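PDB 3QXZ: enoyl-CoA hydratase/isomerase from Mycobacterium abscessus, which probably catalyses the hydration or double-bond isomerisation of enoyl-coenzyme A thioesters. Local coordinates for residues 7-12 / 33-38; 27-32 / 61-66; 56-61 / 104-109; 112-117 / 131-136. All coordinates share one frame; numbering follows the deposited sequence.

Interaction 1. Residues 7-12 / 33-38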
loop_
_atom_site.group_PDB
_atom_site.type_symbol
_atom_site.label_atom_id
_atom_site.label_comp_id
_atom_site.label_asym_id
_atom_site.label_seq_id
_atom_site.Cartn_x
_atom_site.Cartn_y
_atom_site.Cartn_z
ATOM N N THR A 7 -13.375 13.599 -29.055
ATOM C CA THR A 7 -12.068 13.834 -28.473
ATOM C C THR A 7 -11.107 13.000 -29.279
ATOM O O THR A 7 -11.275 11.785 -29.401
ATOM C CB THR A 7 -12.016 13.432 -26.996
ATOM O OG1 THR A 7 -12.956 14.227 -26.265
ATOM C CG2 THR A 7 -10.610 13.653 -26.407
ATOM N N GLU A 8 -10.106 13.663 -29.837
ATOM C CA GLU A 8 -9.134 12.988 -30.690
ATOM C C GLU A 8 -7.933 12.540 -29.877
ATOM O O GLU A 8 -7.696 13.058 -28.794
ATOM C CB GLU A 8 -8.657 13.929 -31.792
ATOM C CG GLU A 8 -9.751 14.432 -32.719
ATOM C CD GLU A 8 -9.223 15.417 -33.735
ATOM O OE1 GLU A 8 -8.135 16.001 -33.516
ATOM O OE2 GLU A 8 -9.905 15.619 -34.764
ATOM N N LEU A 9 -7.193 11.575 -30.408
ATOM C CA LEU A 9 -5.913 11.168 -29.840
ATOM C C LEU A 9 -4.796 11.632 -30.760
ATOM O O LEU A 9 -4.735 11.218 -31.930
ATOM C CB LEU A 9 -5.859 9.648 -29.678
ATOM C CG LEU A 9 -4.646 9.061 -28.962
ATOM C CD1 LEU A 9 -4.597 9.538 -27.517
ATOM C CD2 LEU A 9 -4.687 7.555 -29.028
ATOM N N HIS A 10 -3.923 12.493 -30.244
ATOM C CA HIS A 10 -2.757 12.945 -31.004
ATOM C C HIS A 10 -1.519 12.180 -30.550
ATOM O O HIS A 10 -1.431 11.746 -29.397
ATOM C CB HIS A 10 -2.554 14.456 -30.854
ATOM C CG HIS A 10 -3.673 15.279 -31.426
ATOM N ND1 HIS A 10 -3.741 16.646 -31.268
ATOM C CD2 HIS A 10 -4.766 14.930 -32.150
ATOM C CE1 HIS A 10 -4.820 17.105 -31.878
ATOM N NE2 HIS A 10 -5.466 16.085 -32.415
ATOM N N GLU A 11 -0.567 12.010 -31.456
ATOM C CA GLU A 11 0.648 11.253 -31.196
ATOM C C GLU A 11 1.863 11.914 -31.831
ATOM O O GLU A 11 1.824 12.338 -32.999
ATOM C CB GLU A 11 0.499 9.819 -31.708
ATOM C CG GLU A 11 1.726 8.946 -31.458
ATOM C CD GLU A 11 1.555 7.558 -32.013
ATOM O OE1 GLU A 11 0.525 6.918 -31.723
ATOM O OE2 GLU A 11 2.446 7.113 -32.763
ATOM N N GLU A 12 2.935 12.009 -31.058
ATOM C CA GLU A 12 4.221 12.514 -31.552
ATOM C C GLU A 12 5.333 11.692 -30.936
ATOM O O GLU A 12 5.353 11.519 -29.714
ATOM C CB GLU A 12 4.392 13.986 -31.172
ATOM C CG GLU A 12 5.653 14.648 -31.733
ATOM C CD GLU A 12 5.839 16.063 -31.200
ATOM O OE1 GLU A 12 4.849 16.833 -31.183
ATOM O OE2 GLU A 12 6.970 16.400 -30.791
ATOM N N VAL A 33 -16.030 6.244 -26.293
ATOM C CA VAL A 33 -15.752 4.860 -26.653
ATOM C C VAL A 33 -14.667 4.801 -27.721
ATOM O O VAL A 33 -13.703 4.031 -27.598
ATOM C CB VAL A 33 -17.026 4.153 -27.183
ATOM C CG1 VAL A 33 -16.704 2.723 -27.601
ATOM C CG2 VAL A 33 -18.131 4.166 -26.138
ATOM N N GLU A 34 -14.804 5.630 -28.748
ATOM C CA GLU A 34 -13.806 5.676 -29.817
ATOM C C GLU A 34 -12.425 6.105 -29.323
ATOM O O GLU A 34 -11.414 5.537 -29.744
ATOM C CB GLU A 34 -14.283 6.540 -31.002
ATOM C CG GLU A 34 -13.317 6.582 -32.201
ATOM C CD GLU A 34 -13.077 5.230 -32.866
ATOM O OE1 GLU A 34 -13.913 4.312 -32.745
ATOM O OE2 GLU A 34 -12.038 5.088 -33.533
ATOM N N LEU A 35 -12.372 7.078 -28.420
ATOM C CA LEU A 35 -11.085 7.469 -27.832
ATOM C C LEU A 35 -10.455 6.276 -27.125
ATOM O O LEU A 35 -9.242 6.051 -27.253
ATOM C CB LEU A 35 -11.251 8.626 -26.850
ATOM C CG LEU A 35 -9.967 9.185 -26.221
ATOM C CD1 LEU A 35 -9.074 9.886 -27.266
ATOM C CD2 LEU A 35 -10.320 10.120 -25.092
ATOM N N GLY A 36 -11.261 5.505 -26.390
ATOM C CA GLY A 36 -10.721 4.313 -25.695
ATOM C C GLY A 36 -10.161 3.274 -26.652
ATOM O O GLY A 36 -9.100 2.682 -26.398
ATOM N N ARG A 37 -10.858 3.058 -27.773
ATOM C CA ARG A 37 -10.384 2.147 -28.819
ATOM C C ARG A 37 -9.048 2.604 -29.376
ATOM O O ARG A 37 -8.123 1.800 -29.519
ATOM C CB ARG A 37 -11.389 2.080 -29.968
ATOM C CG ARG A 37 -12.682 1.388 -29.607
ATOM C CD ARG A 37 -13.575 1.325 -30.834
ATOM N NE ARG A 37 -14.901 0.817 -30.491
ATOM C CZ ARG A 37 -16.037 1.308 -30.975
ATOM N NH1 ARG A 37 -16.013 2.345 -31.798
ATOM N NH2 ARG A 37 -17.198 0.786 -30.615
ATOM N N GLN A 38 -8.955 3.899 -29.683
ATOM C CA GLN A 38 -7.714 4.470 -30.229
ATOM C C GLN A 38 -6.553 4.432 -29.228
ATOM O O GLN A 38 -5.414 4.174 -29.624
ATOM C CB GLN A 38 -7.940 5.885 -30.759
ATOM C CG GLN A 38 -8.810 5.867 -32.029
ATOM C CD GLN A 38 -8.857 7.176 -32.771
ATOM O OE1 GLN A 38 -7.950 8.002 -32.691
ATOM N NE2 GLN A 38 -9.922 7.355 -33.544
HETATM O O HOH W 1 -8.210 10.583 -32.976
#
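Leu35, on the first turn of helix 33-48, reaches the start of the chain, Thr7 and the strand that follows it, with both of its methyl groups, which have different main partners. CD1 lies over backbone, 3.6 Å from Thr7 O, and also touches Leu9 CB, while CD2 packs on the methyl of Thr7, with Leu35 CD2 and Thr7 CG2 3.8 Å apart. The threonine suits this place because its two branches divide the work: CG2 stands anti to the backbone N and faces the leucine, whereas OG1 bonds to Ser30 O in the loop before the helix.

Leu9 is the strand's main contribution. Its CG is anti to the backbone N (chi1 -174°), and beyond it CD2 comes to rest against the helix backbone, 3.5 Å from Gln38 O. One turn on from Leu35, Gln38 brings both aliphatic and polar atoms to the meeting: its CB touches Leu9 CD2, and its amide oxygen OE1 lies 4.0 Å from Leu9 CB. A water joins the two segments here, accepting from Leu9 N at 2.9 Å and donating to Gln38 OE1 at 2.6 Å. The other end of the amide is held by Glu34, since Gln38 NE2 gives an almost straight bond (175°) to the anti lone pair of Glu34 OE2.

Leu22 of strand 17-23 touches both leucines, so the contact seats the helix on the edge of the mixed sheet. With no direct hydrogen bond between the segments, apolar side chains carry the contact, and its one polar link, from Leu9 N to Gln38 OE1, runs through a water.

Interaction 2. Residues 27-32 / 61-66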
loop_
_atom_site.group_PDB
_atom_site.type_symbol
_atom_site.label_atom_id
_atom_site.label_comp_id
_atom_site.label_asym_id
_atom_site.label_seq_id
_atom_site.Cartn_x
_atom_site.Cartn_y
_atom_site.Cartn_z
ATOM N N THR A 27 -14.873 19.872 -24.743
ATOM C CA THR A 27 -15.408 19.062 -23.643
ATOM C C THR A 27 -14.375 18.748 -22.555
ATOM O O THR A 27 -14.576 17.807 -21.785
ATOM C CB THR A 27 -15.977 17.700 -24.142
ATOM O OG1 THR A 27 -14.927 16.929 -24.756
ATOM C CG2 THR A 27 -17.121 17.899 -25.138
ATOM N N ARG A 28 -13.301 19.532 -22.483
ATOM C CA ARG A 28 -12.200 19.265 -21.552
ATOM C C ARG A 28 -11.697 17.823 -21.717
ATOM O O ARG A 28 -11.474 17.081 -20.731
ATOM C CB ARG A 28 -12.610 19.577 -20.102
ATOM C CG ARG A 28 -12.634 21.070 -19.776
ATOM C CD ARG A 28 -13.099 21.305 -18.348
ATOM N NE ARG A 28 -12.701 22.620 -17.848
ATOM C CZ ARG A 28 -13.098 23.138 -16.687
ATOM N NH1 ARG A 28 -13.920 22.463 -15.894
ATOM N NH2 ARG A 28 -12.674 24.340 -16.317
ATOM N N ASN A 29 -11.541 17.432 -22.981
ATOM C CA ASN A 29 -11.003 16.140 -23.407
ATOM C C ASN A 29 -11.814 14.977 -22.858
ATOM O O ASN A 29 -11.241 14.005 -22.373
ATOM C CB ASN A 29 -9.500 16.001 -23.052
ATOM C CG ASN A 29 -8.718 17.285 -23.275
ATOM O OD1 ASN A 29 -8.924 17.999 -24.277
ATOM N ND2 ASN A 29 -7.824 17.605 -22.346
ATOM N N SER A 30 -13.141 15.064 -22.959
ATOM C CA SER A 30 -14.016 14.008 -22.443
ATOM C C SER A 30 -13.687 12.654 -23.051
ATOM O O SER A 30 -13.216 12.556 -24.187
ATOM C CB SER A 30 -15.493 14.335 -22.685
ATOM O OG SER A 30 -15.759 14.375 -24.078
ATOM N N PHE A 31 -13.906 11.608 -22.260
ATOM C CA PHE A 31 -13.707 10.251 -22.716
ATOM C C PHE A 31 -14.874 9.801 -23.575
ATOM O O PHE A 31 -16.041 10.064 -23.258
ATOM C CB PHE A 31 -13.553 9.295 -21.532
ATOM C CG PHE A 31 -13.204 7.904 -21.944
ATOM C CD1 PHE A 31 -11.881 7.578 -22.261
ATOM C CD2 PHE A 31 -14.183 6.927 -22.044
ATOM C CE1 PHE A 31 -11.547 6.304 -22.678
ATOM C CE2 PHE A 31 -13.856 5.638 -22.463
ATOM C CZ PHE A 31 -12.524 5.335 -22.768
ATOM N N THR A 32 -14.542 9.110 -24.658
ATOM C CA THR A 32 -15.523 8.482 -25.537
ATOM C C THR A 32 -15.084 7.064 -25.842
ATOM O O THR A 32 -13.893 6.731 -25.730
ATOM C CB THR A 32 -15.670 9.226 -26.890
ATOM O OG1 THR A 32 -14.459 9.090 -27.642
ATOM C CG2 THR A 32 -16.012 10.721 -26.680
ATOM N N PRO A 61 -4.448 21.301 -22.788
ATOM C CA PRO A 61 -4.807 22.197 -21.687
ATOM C C PRO A 61 -6.188 22.837 -21.890
ATOM O O PRO A 61 -6.576 23.097 -23.033
ATOM C CB PRO A 61 -3.689 23.251 -21.720
ATOM C CG PRO A 61 -2.520 22.510 -22.231
ATOM C CD PRO A 61 -3.083 21.562 -23.283
ATOM N N PRO A 62 -6.912 23.133 -20.798
ATOM C CA PRO A 62 -6.462 23.110 -19.403
ATOM C C PRO A 62 -6.706 21.795 -18.651
ATOM O O PRO A 62 -6.464 21.737 -17.448
ATOM C CB PRO A 62 -7.303 24.225 -18.776
ATOM C CG PRO A 62 -8.608 24.128 -19.508
ATOM C CD PRO A 62 -8.284 23.673 -20.913
ATOM N N ALA A 63 -7.194 20.762 -19.329
ATOM C CA ALA A 63 -7.596 19.551 -18.618
ATOM C C ALA A 63 -6.761 18.336 -19.018
ATOM O O ALA A 63 -6.105 18.332 -20.068
ATOM C CB ALA A 63 -9.066 19.288 -18.869
ATOM N N PHE A 64 -6.800 17.287 -18.193
ATOM C CA PHE A 64 -6.296 15.999 -18.632
ATOM C C PHE A 64 -7.431 15.265 -19.350
ATOM O O PHE A 64 -7.386 15.074 -20.569
ATOM C CB PHE A 64 -5.723 15.203 -17.445
ATOM C CG PHE A 64 -5.249 13.813 -17.814
ATOM C CD1 PHE A 64 -4.005 13.618 -18.439
ATOM C CD2 PHE A 64 -6.035 12.692 -17.527
ATOM C CE1 PHE A 64 -3.562 12.339 -18.776
ATOM C CE2 PHE A 64 -5.615 11.407 -17.868
ATOM C CZ PHE A 64 -4.358 11.223 -18.485
ATOM N N CYS A 65 -8.483 14.882 -18.611
ATOM C CA CYS A 65 -9.642 14.198 -19.188
ATOM C C CYS A 65 -10.803 14.318 -18.218
ATOM O O CYS A 65 -10.729 13.858 -17.084
ATOM C CB CYS A 65 -9.329 12.719 -19.473
ATOM S SG CYS A 65 -10.758 11.765 -20.017
ATOM N N SER A 66 -11.875 14.969 -18.670
ATOM C CA SER A 66 -13.046 15.226 -17.834
ATOM C C SER A 66 -13.940 13.995 -17.646
ATOM O O SER A 66 -14.948 14.076 -16.953
ATOM C CB SER A 66 -13.871 16.378 -18.412
ATOM O OG SER A 66 -14.310 16.037 -19.723
#
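Asn29 and Ser66 tie together two loops of the crotonase fold, one leading into helix 33-48 and the other following strand 54-59, and their side chains work in opposite senses. Asn29 sends its amide across to the backbone of 61-66, while Ser66 sends its hydroxyl back to the backbone of 27-32. The amide nitrogen ND2 donates to Phe64 O at 3.1 Å. That oxygen lies close to the amide plane of Asn29, although the nitrogen itself stands above the carbonyl plane of Phe64. ND2 also bonds to Ala60 O, and OD1 accepts from Gly24 N, so both ends of the amide are fixed; asparagine, donor and acceptor in one short side chain, suits its buried place between loops.

Between these bonds the small side chains of Ala63 and Ser66 permit close approach. Of Arg28 it is the base of the side chain that lies against them, CB resting 3.8 Å from Ala63 CB and equally near Ser66 CB. Cys65 SG, anti to its own backbone N, lies 4.0 Å from Phe31 CB, a small side chain fitting between closely spaced loops.

Ser66 supplies two donors to successive carbonyls. Its backbone N bonds to Arg28 O at 3.0 Å. Its OG, placed between the backbone N and the carbonyl carbon (chi1 60°), donates to Thr27 O at 2.7 Å, meeting that carbonyl at a C=O...O angle of 162°.

Interaction 3. Residues 56-61 / 104-109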
loop_
_atom_site.group_PDB
_atom_site.type_symbol
_atom_site.label_atom_id
_atom_site.label_comp_id
_atom_site.label_asym_id
_atom_site.label_seq_id
_atom_site.Cartn_x
_atom_site.Cartn_y
_atom_site.Cartn_z
ATOM N N VAL A 56 4.383 8.936 -22.826
ATOM C CA VAL A 56 3.799 9.960 -21.944
ATOM C C VAL A 56 2.380 10.233 -22.402
ATOM O O VAL A 56 2.171 10.531 -23.577
ATOM C CB VAL A 56 4.643 11.260 -21.948
ATOM C CG1 VAL A 56 3.986 12.361 -21.097
ATOM C CG2 VAL A 56 6.057 10.971 -21.440
ATOM N N LEU A 57 1.418 10.103 -21.488
ATOM C CA LEU A 57 0.011 10.413 -21.739
ATOM C C LEU A 57 -0.362 11.745 -21.095
ATOM O O LEU A 57 -0.098 11.972 -19.903
ATOM C CB LEU A 57 -0.872 9.289 -21.187
ATOM C CG LEU A 57 -2.380 9.455 -21.409
ATOM C CD1 LEU A 57 -2.770 9.475 -22.887
ATOM C CD2 LEU A 57 -3.091 8.315 -20.670
ATOM N N THR A 58 -0.972 12.639 -21.878
ATOM C CA THR A 58 -1.304 13.975 -21.391
ATOM C C THR A 58 -2.581 14.483 -22.061
ATOM O O THR A 58 -3.091 13.825 -22.968
ATOM C CB THR A 58 -0.098 14.929 -21.574
ATOM O OG1 THR A 58 -0.203 16.022 -20.667
ATOM C CG2 THR A 58 0.045 15.415 -23.018
ATOM N N GLY A 59 -3.114 15.607 -21.580
ATOM C CA GLY A 59 -4.312 16.209 -22.186
ATOM C C GLY A 59 -4.075 17.595 -22.747
ATOM O O GLY A 59 -3.195 18.326 -22.299
ATOM N N ALA A 60 -4.891 17.969 -23.731
ATOM C CA ALA A 60 -4.858 19.344 -24.241
ATOM C C ALA A 60 -5.279 20.285 -23.110
ATOM O O ALA A 60 -6.341 20.103 -22.531
ATOM C CB ALA A 60 -5.801 19.490 -25.428
ATOM N N PRO A 61 -4.448 21.301 -22.788
ATOM C CA PRO A 61 -4.807 22.197 -21.687
ATOM C C PRO A 61 -6.188 22.837 -21.890
ATOM O O PRO A 61 -6.576 23.097 -23.033
ATOM C CB PRO A 61 -3.689 23.251 -21.720
ATOM C CG PRO A 61 -2.520 22.510 -22.231
ATOM C CD PRO A 61 -3.083 21.562 -23.283
ATOM N N ALA A 104 1.157 12.515 -17.506
ATOM C CA ALA A 104 1.356 13.933 -17.218
ATOM C C ALA A 104 -0.033 14.545 -17.093
ATOM O O ALA A 104 -0.642 14.984 -18.082
ATOM C CB ALA A 104 2.180 14.593 -18.345
ATOM N N VAL A 105 -0.560 14.472 -15.868
ATOM C CA VAL A 105 -1.938 14.871 -15.579
ATOM C C VAL A 105 -1.943 16.384 -15.359
ATOM O O VAL A 105 -1.798 16.892 -14.246
ATOM C CB VAL A 105 -2.526 14.074 -14.395
ATOM C CG1 VAL A 105 -3.973 14.419 -14.199
ATOM C CG2 VAL A 105 -2.391 12.556 -14.649
ATOM N N ASN A 106 -2.052 17.090 -16.481
ATOM C CA ASN A 106 -1.850 18.541 -16.546
ATOM C C ASN A 106 -3.022 19.371 -16.050
ATOM O O ASN A 106 -2.950 20.596 -16.031
ATOM C CB ASN A 106 -1.535 18.943 -17.988
ATOM C CG ASN A 106 -2.600 18.484 -18.938
ATOM O OD1 ASN A 106 -2.754 17.285 -19.165
ATOM N ND2 ASN A 106 -3.410 19.433 -19.467
ATOM N N GLY A 107 -4.118 18.713 -15.686
ATOM C CA GLY A 107 -5.309 19.398 -15.200
ATOM C C GLY A 107 -6.381 18.381 -14.873
ATOM O O GLY A 107 -6.072 17.202 -14.650
ATOM N N HIS A 108 -7.638 18.813 -14.859
ATOM C CA HIS A 108 -8.749 17.988 -14.352
ATOM C C HIS A 108 -8.730 16.582 -14.883
ATOM O O HIS A 108 -8.576 16.363 -16.088
ATOM C CB HIS A 108 -10.096 18.612 -14.723
ATOM C CG HIS A 108 -10.187 20.071 -14.411
ATOM N ND1 HIS A 108 -9.804 20.594 -13.199
ATOM C CD2 HIS A 108 -10.612 21.117 -15.161
ATOM C CE1 HIS A 108 -10.013 21.901 -13.200
ATOM N NE2 HIS A 108 -10.497 22.242 -14.382
ATOM N N ALA A 109 -8.895 15.635 -13.964
ATOM C CA ALA A 109 -9.015 14.216 -14.328
ATOM C C ALA A 109 -10.141 13.634 -13.483
ATOM O O ALA A 109 -9.998 13.473 -12.271
ATOM C CB ALA A 109 -7.701 13.473 -14.111
#
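Ala104 and Thr58 meet where two neighbouring parallel strands come to their C-terminal ends, and three hydrogen bonds join their segments. Ala104 N donates to Leu57 O at 2.8 Å, a backbone bond between the strands. The next bond uses a side chain: Thr58 OG1, held anti to its own backbone N (chi1 -157°), donates to Ala104 O at 2.8 Å, the donor tilted 15° from the carbonyl plane. A threonine fits because its hydroxyl branch can bond to the adjacent strand from the sheet face it shares with Ala104.

Beyond Ala104 the chain leaves the sheet through an inverse gamma turn centred on Val105, and the side chain of Asn106 reaches back to strand 54-59. Its OD1 accepts from Gly59 N at 3.0 Å, so an amide oxygen serves a strand N-H; the side chains of Asn106 and Thr58 cross at about a right angle. Asn106 ND2 bonds onward to Ala63 O.

Strands 54-59 and 101-105 are central neighbours in the mixed sheet of the crotonase fold, and 108-110, which follows, belongs to a second, small sheet. The contact therefore sits where the chain passes from one sheet to the other.

Apolar and weaker contacts fill in the rest. Val56 CG1 packs on Ala104 CB at 4.0 Å, against helix 186-203, whose Val189 and Ala193 touch the alanine. A CA-H...O contact runs from Thr58 CA to Ala104 O. Pro61 CA comes within 3.8 Å of Asn106 ND2.

Interaction 4. Residues 112-117 / 131-136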
loop_
_atom_site.group_PDB
_atom_site.type_symbol
_atom_site.label_atom_id
_atom_site.label_comp_id
_atom_site.label_asym_id
_atom_site.label_seq_id
_atom_site.Cartn_x
_atom_site.Cartn_y
_atom_site.Cartn_z
ATOM N N ILE A 112 -13.593 8.232 -15.412
ATOM C CA ILE A 112 -12.697 7.413 -16.221
ATOM C C ILE A 112 -11.430 8.187 -16.649
ATOM O O ILE A 112 -10.383 7.578 -16.932
ATOM C CB ILE A 112 -13.424 6.703 -17.402
ATOM C CG1 ILE A 112 -12.557 5.515 -17.905
ATOM C CG2 ILE A 112 -13.896 7.741 -18.455
ATOM C CD1 ILE A 112 -13.330 4.398 -18.525
ATOM N N GLY A 113 -11.494 9.522 -16.654
ATOM C CA GLY A 113 -10.269 10.306 -16.856
ATOM C C GLY A 113 -9.226 9.998 -15.790
ATOM O O GLY A 113 -8.026 9.886 -16.090
ATOM N N MET A 114 -9.685 9.877 -14.542
ATOM C CA MET A 114 -8.782 9.495 -13.472
ATOM C C MET A 114 -8.478 7.991 -13.471
ATOM O O MET A 114 -7.316 7.596 -13.291
ATOM C CB MET A 114 -9.330 9.929 -12.114
ATOM C CG MET A 114 -8.475 9.463 -10.919
ATOM S SD MET A 114 -6.727 9.964 -10.945
ATOM C CE MET A 114 -6.977 11.695 -10.610
ATOM N N THR A 115 -9.492 7.142 -13.658
ATOM C CA THR A 115 -9.206 5.695 -13.551
ATOM C C THR A 115 -8.273 5.208 -14.663
ATOM O O THR A 115 -7.438 4.351 -14.395
ATOM C CB THR A 115 -10.472 4.837 -13.437
ATOM O OG1 THR A 115 -11.194 4.946 -14.665
ATOM C CG2 THR A 115 -11.361 5.289 -12.275
ATOM N N LEU A 116 -8.358 5.789 -15.862
ATOM C CA LEU A 116 -7.356 5.492 -16.898
ATOM C C LEU A 116 -5.971 6.029 -16.540
ATOM O O LEU A 116 -4.955 5.400 -16.878
ATOM C CB LEU A 116 -7.766 5.996 -18.278
ATOM C CG LEU A 116 -8.917 5.199 -18.842
ATOM C CD1 LEU A 116 -9.382 5.880 -20.085
ATOM C CD2 LEU A 116 -8.577 3.732 -19.116
ATOM N N ALA A 117 -5.898 7.181 -15.886
ATOM C CA ALA A 117 -4.594 7.690 -15.440
ATOM C C ALA A 117 -3.953 6.761 -14.419
ATOM O O ALA A 117 -2.710 6.646 -14.368
ATOM C CB ALA A 117 -4.733 9.093 -14.880
ATOM N N TYR A 131 -9.796 16.542 -9.189
ATOM C CA TYR A 131 -9.618 15.081 -9.308
ATOM C C TYR A 131 -10.711 14.381 -8.532
ATOM O O TYR A 131 -10.985 14.741 -7.392
ATOM C CB TYR A 131 -8.237 14.679 -8.766
ATOM C CG TYR A 131 -7.146 15.446 -9.471
ATOM C CD1 TYR A 131 -6.947 15.293 -10.850
ATOM C CD2 TYR A 131 -6.381 16.397 -8.785
ATOM C CE1 TYR A 131 -5.996 16.047 -11.526
ATOM C CE2 TYR A 131 -5.427 17.153 -9.446
ATOM C CZ TYR A 131 -5.235 16.962 -10.813
ATOM O OH TYR A 131 -4.289 17.716 -11.494
ATOM N N ALA A 132 -11.362 13.385 -9.142
ATOM C CA ALA A 132 -12.426 12.649 -8.447
ATOM C C ALA A 132 -12.715 11.400 -9.228
ATOM O O ALA A 132 -12.493 11.349 -10.452
ATOM C CB ALA A 132 -13.721 13.485 -8.327
ATOM N N ILE A 133 -13.291 10.419 -8.526
ATOM C CA ILE A 133 -13.825 9.191 -9.140
ATOM C C ILE A 133 -15.281 9.129 -8.661
ATOM O O ILE A 133 -15.594 8.411 -7.719
ATOM C CB ILE A 133 -12.998 7.952 -8.725
ATOM C CG1 ILE A 133 -11.525 8.156 -9.086
ATOM C CG2 ILE A 133 -13.524 6.693 -9.386
ATOM C CD1 ILE A 133 -10.578 7.122 -8.421
ATOM N N PRO A 134 -16.175 9.919 -9.305
ATOM C CA PRO A 134 -17.494 10.143 -8.707
ATOM C C PRO A 134 -18.594 9.257 -9.254
ATOM O O PRO A 134 -19.768 9.556 -9.028
ATOM C CB PRO A 134 -17.764 11.602 -9.062
ATOM C CG PRO A 134 -17.183 11.735 -10.449
ATOM C CD PRO A 134 -15.950 10.815 -10.461
ATOM N N GLN A 135 -18.235 8.175 -9.938
ATOM C CA GLN A 135 -19.227 7.306 -10.597
ATOM C C GLN A 135 -20.389 6.889 -9.683
ATOM O O GLN A 135 -21.539 6.832 -10.132
ATOM C CB GLN A 135 -18.519 6.056 -11.119
ATOM C CG GLN A 135 -17.755 6.231 -12.455
ATOM C CD GLN A 135 -16.308 6.700 -12.293
ATOM O OE1 GLN A 135 -15.976 7.481 -11.397
ATOM N NE2 GLN A 135 -15.432 6.209 -13.168
ATOM N N VAL A 136 -20.109 6.564 -8.416
ATOM C CA VAL A 136 -21.210 6.111 -7.526
ATOM C C VAL A 136 -22.251 7.196 -7.258
ATOM O O VAL A 136 -23.398 6.873 -6.943
ATOM C CB VAL A 136 -20.714 5.540 -6.164
ATOM C CG1 VAL A 136 -19.835 4.290 -6.368
ATOM C CG2 VAL A 136 -19.995 6.627 -5.332
#
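Ile112 opens the short helix 112-117 beside Gln135, its backbone N 3.5 Å from Gln135 NE2. This is proximity and not a bond: Gln135 NE2 donates to Asp143 OD2, while the isoleucine side chain points away from 131-136 and touches Phe31 and Pro89.

Met114 makes the central contact. Its CG is anti to the backbone N (chi1 176°) and packs on Ile133, with Met114 CG and Ile133 CG1 3.8 Å apart. From there the chain bends at both following torsions, and chi3 of 71° carries the terminal methyl to Tyr131, where Met114 CE lies 3.6 Å from Tyr131 CD1 and nearly as close to Tyr131 CB. The methionine crosses the side chains of both Tyr131 and Ile133 at about a right angle, and its CB rests 3.8 Å from Ala132 O. An unbranched, flexible chain suits this position, since it can touch three successive residues of a passing segment. Tyr131 keeps its hydroxyl away from the methionine, bonded to Ala126 O.

Thr115 follows with its two branches parted. The methyl meets the isoleucine, Thr115 CG2 to Ile133 CG2 at 3.9 Å, whereas OG1 bonds to Asp143 OD1. Asp143 thus receives bonds from both segments, one on each carboxylate oxygen.

Strand 131-132 pairs in parallel with 108-110, the strand just before this helix, so the methionine and its partners pack the helix against the loop that leaves strand 131-132 and against the small two-stranded sheet that accompanies the main sheet in the crotonase fold.

Overall arrangement
From the N terminus, interaction 1 closes the excursion from strand 8-14 through strand 17-23 to helix 33-48. Interaction 2 crosses it: residues 27-32 lie between the segments of interaction 1, and their partner 61-66 comes after the helix. Gly36 packing on Phe31 links the two contacts. Interaction 3 crosses interaction 2 in turn, shares Pro61 with it, and closes the long passage from strand 54-59 to strand 101-105 and the turn beyond. Interaction 4 follows in series, closing the excursion through strand 122-126; none nests within another. It touches interaction 3 through Tyr131, and interaction 2 through Phe31 and Phe64. Together they tie helix 33-48, the main sheet, the small sheet and helix 112-117.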